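Local coordinates for Lin2722 protein (Listeria innocua, PDB 3DS8) that is of unknown function but belongs to an alpha/beta hydrolase family and may act as a serine hydrolase, at residues Q25-Y30 with I232-Y236. Residues are numbered along the deposited sequence; the frame is centred on the assembly and turned at random.
Sequences QLMNEY and IEKTY
The rings of Y30 and Y236 lie flat on each other, centroids 3.7 Å apart and planes 9° from parallel, a face-to-face stack that bridges helices 20-30 and 229-240, whose segments 25-30 and 232-236 run at 90° to each other. Long side chains cover the 11.9 Å between the segment axes. The overlap is offset: Y30 CD1 sits over the middle of the Y236 ring, while Y236 CG lies nearer the rim of the Y30 ring. Y236 CB continues the cover as a CH-pi contact, 4.0 Å from the Y30 centroid. Y236 reaches this place because its CG stands anti to the backbone N (chi1 169°), which swings the ring toward helix 20-30. L26 CD2 abuts the Y236 ring edge in its plane, 3.9 Å from Y236 CD1. Beside the stack, I232 is the bump, set between the Q25 amide, met by CD1 and CG2, and the Y30 ring edge, where I232 CG2 lies 4.3 Å from Y30 CE2; K21 and M22 also pack against it. Q25, its chain extended, crosses I232 at about a right angle, and Q25 OE1 comes within 3.1 Å of I232 CD1. At the far end of the Y30 ring, Y30 OH is 3.7 Å from E233 CA. T235 reaches strand 123-130, placing the pair in the helical layer over the central sheet of the alpha/beta hydrolase fold. Cohesion probably rests on ring stacking and van der Waals contact, since the Q25 amide and Y30 hydroxyl meet carbons here and form no hydrogen bond between the segments.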
ATOM      1  N   GLN A  25      14.821   5.034   7.614  1.00 14.16           N
ATOM      2  CA  GLN A  25      15.718   4.032   7.079  1.00 13.69           C
ATOM      3  C   GLN A  25      16.037   4.303   5.576  1.00 12.53           C
ATOM      4  O   GLN A  25      17.195   4.242   5.159  1.00 12.60           O
ATOM      5  CB  GLN A  25      15.184   2.628   7.308  1.00 14.67           C
ATOM      6  CG  GLN A  25      15.446   2.114   8.715  1.00 17.97           C
ATOM      7  CD  GLN A  25      15.090   0.650   8.889  1.00 18.20           C
ATOM      8  OE1 GLN A  25      14.136   0.348   9.600  1.00 28.32           O
ATOM      9  NE2 GLN A  25      15.781  -0.235   8.196  1.00 17.27           N
ATOM     10  N   LEU A  26      15.026   4.620   4.792  1.00 13.13           N
ATOM     11  CA  LEU A  26      15.245   4.910   3.372  1.00 13.62           C
ATOM     12  C   LEU A  26      16.116   6.150   3.178  1.00 13.95           C
ATOM     13  O   LEU A  26      16.996   6.155   2.301  1.00 13.27           O
ATOM     14  CB  LEU A  26      13.924   5.107   2.643  1.00 13.14           C
ATOM     15  CG  LEU A  26      13.045   3.879   2.509  1.00 14.31           C
ATOM     16  CD1 LEU A  26      11.685   4.295   1.927  1.00 14.70           C
ATOM     17  CD2 LEU A  26      13.689   2.781   1.676  1.00 17.60           C
HETATM   18  N   MSE A  27      15.924   7.184   4.027  1.00 14.42           N
HETATM   19  CA  MSE A  27      16.668   8.418   3.900  1.00 17.42           C
HETATM   20  C   MSE A  27      18.042   8.413   4.585  1.00 15.82           C
HETATM   21  O   MSE A  27      18.950   9.141   4.156  1.00 14.95           O
HETATM   22  CB  MSE A  27      15.811   9.600   4.408  1.00 17.89           C
HETATM   23  CG  MSE A  27      14.633   9.744   3.506  1.00 20.25           C
HETATM   24 SE   MSE A  27      13.549  11.240   4.052  1.00 38.15          SE
HETATM   25  CE  MSE A  27      14.752  12.713   3.522  1.00 30.23           C
ATOM     26  N   ASN A  28      18.206   7.633   5.655  1.00 14.16           N
ATOM     27  CA  ASN A  28      19.378   7.797   6.499  1.00 14.61           C
ATOM     28  C   ASN A  28      20.338   6.619   6.418  1.00 13.11           C
ATOM     29  O   ASN A  28      21.546   6.783   6.615  1.00 12.65           O
ATOM     30  CB  ASN A  28      18.987   8.036   7.979  1.00 14.75           C
ATOM     31  CG  ASN A  28      18.186   9.313   8.192  1.00 16.95           C
ATOM     32  OD1 ASN A  28      18.123  10.193   7.322  1.00 21.28           O
ATOM     33  ND2 ASN A  28      17.502   9.389   9.339  1.00 22.00           N
ATOM     34  N   GLU A  29      19.808   5.430   6.206  1.00 12.68           N
ATOM     35  CA  GLU A  29      20.609   4.214   6.196  1.00 13.78           C
ATOM     36  C   GLU A  29      20.771   3.612   4.828  1.00 11.69           C
ATOM     37  O   GLU A  29      21.886   3.444   4.360  1.00 13.38           O
ATOM     38  CB  GLU A  29      20.025   3.223   7.168  1.00 14.87           C
ATOM     39  CG  GLU A  29      20.301   3.719   8.580  1.00 18.19           C
ATOM     40  CD  GLU A  29      19.929   2.734   9.558  1.00 21.01           C
ATOM     41  OE1 GLU A  29      18.790   2.868  10.083  1.00 25.10           O
ATOM     42  OE2 GLU A  29      20.776   1.832   9.771  1.00 20.65           O
ATOM     43  N   TYR A  30      19.665   3.319   4.171  1.00 11.00           N
ATOM     44  CA  TYR A  30      19.740   2.901   2.773  1.00 11.55           C
ATOM     45  C   TYR A  30      20.220   4.073   1.911  1.00 11.80           C
ATOM     46  O   TYR A  30      21.021   3.868   0.997  1.00 12.63           O
ATOM     47  CB  TYR A  30      18.433   2.414   2.264  1.00 11.97           C
ATOM     48  CG  TYR A  30      17.942   1.134   2.867  1.00 11.50           C
ATOM     49  CD1 TYR A  30      18.553  -0.075   2.522  1.00 13.98           C
ATOM     50  CD2 TYR A  30      16.870   1.110   3.745  1.00 13.58           C
ATOM     51  CE1 TYR A  30      18.089  -1.267   3.035  1.00 14.59           C
ATOM     52  CE2 TYR A  30      16.387  -0.113   4.255  1.00 15.19           C
ATOM     53  CZ  TYR A  30      17.007  -1.283   3.881  1.00 14.25           C
ATOM     54  OH  TYR A  30      16.568  -2.491   4.394  1.00 16.15           O
ATOM     55  N   ILE A 232      10.337  -3.656   6.557  1.00 14.07           N
ATOM     56  CA  ILE A 232      11.148  -2.574   5.977  1.00 14.62           C
ATOM     57  C   ILE A 232      12.155  -3.106   4.946  1.00 14.00           C
ATOM     58  O   ILE A 232      12.322  -2.520   3.836  1.00 13.31           O
ATOM     59  CB  ILE A 232      11.819  -1.733   7.076  1.00 14.89           C
ATOM     60  CG1 ILE A 232      10.705  -1.035   7.879  1.00 17.03           C
ATOM     61  CG2 ILE A 232      12.762  -0.704   6.414  1.00 15.49           C
ATOM     62  CD1 ILE A 232      11.170  -0.388   9.197  1.00 16.66           C
ATOM     63  N   GLU A 233      12.792  -4.211   5.256  1.00 15.04           N
ATOM     64  CA  GLU A 233      13.727  -4.864   4.312  1.00 15.87           C
ATOM     65  C   GLU A 233      13.004  -5.274   3.022  1.00 15.83           C
ATOM     66  O   GLU A 233      13.507  -5.028   1.917  1.00 14.28           O
ATOM     67  CB  GLU A 233      14.384  -6.077   4.953  1.00 16.59           C
ATOM     68  CG  GLU A 233      15.260  -5.739   6.127  1.00 19.44           C
ATOM     69  CD  GLU A 233      15.332  -6.875   7.185  1.00 23.48           C
ATOM     70  OE1 GLU A 233      15.140  -8.069   6.834  1.00 28.73           O
ATOM     71  OE2 GLU A 233      15.588  -6.551   8.360  1.00 31.38           O
ATOM     72  N   LYS A 234      11.825  -5.880   3.162  1.00 15.45           N
ATOM     73  CA  LYS A 234      11.112  -6.367   1.967  1.00 15.83           C
ATOM     74  C   LYS A 234      10.626  -5.189   1.102  1.00 15.31           C
ATOM     75  O   LYS A 234      10.672  -5.246  -0.129  1.00 14.73           O
ATOM     76  CB  LYS A 234       9.992  -7.310   2.376  1.00 16.73           C
ATOM     77  CG  LYS A 234       9.458  -8.147   1.222  1.00 19.63           C
ATOM     78  CD  LYS A 234      10.359  -9.276   0.823  1.00 21.33           C
ATOM     79  CE  LYS A 234       9.806 -10.023  -0.398  1.00 23.25           C
ATOM     80  NZ  LYS A 234      10.719 -11.096  -0.921  1.00 24.90           N
ATOM     81  N   THR A 235      10.167  -4.128   1.775  1.00 14.76           N
ATOM     82  CA  THR A 235       9.702  -2.939   1.130  1.00 15.10           C
ATOM     83  C   THR A 235      10.852  -2.256   0.381  1.00 15.00           C
ATOM     84  O   THR A 235      10.718  -1.871  -0.779  1.00 14.17           O
ATOM     85  CB  THR A 235       8.981  -1.989   2.147  1.00 16.18           C
ATOM     86  OG1 THR A 235       7.804  -2.644   2.643  1.00 14.59           O
ATOM     87  CG2 THR A 235       8.538  -0.715   1.478  1.00 16.60           C
ATOM     88  N   TYR A 236      11.989  -2.067   1.053  1.00 14.43           N
ATOM     89  CA  TYR A 236      13.160  -1.547   0.361  1.00 13.97           C
ATOM     90  C   TYR A 236      13.475  -2.365  -0.869  1.00 14.14           C
ATOM     91  O   TYR A 236      13.669  -1.803  -1.957  1.00 13.83           O
ATOM     92  CB  TYR A 236      14.377  -1.516   1.285  1.00 14.95           C
ATOM     93  CG  TYR A 236      15.650  -1.235   0.539  1.00 14.10           C
ATOM     94  CD1 TYR A 236      15.984   0.097   0.116  1.00 13.68           C
ATOM     95  CD2 TYR A 236      16.512  -2.270   0.209  1.00 13.10           C
ATOM     96  CE1 TYR A 236      17.115   0.346  -0.555  1.00 14.51           C
ATOM     97  CE2 TYR A 236      17.655  -2.028  -0.508  1.00 16.27           C
ATOM     98  CZ  TYR A 236      17.955  -0.721  -0.889  1.00 14.86           C
ATOM     99  OH  TYR A 236      19.127  -0.482  -1.555  1.00 15.50           O
TER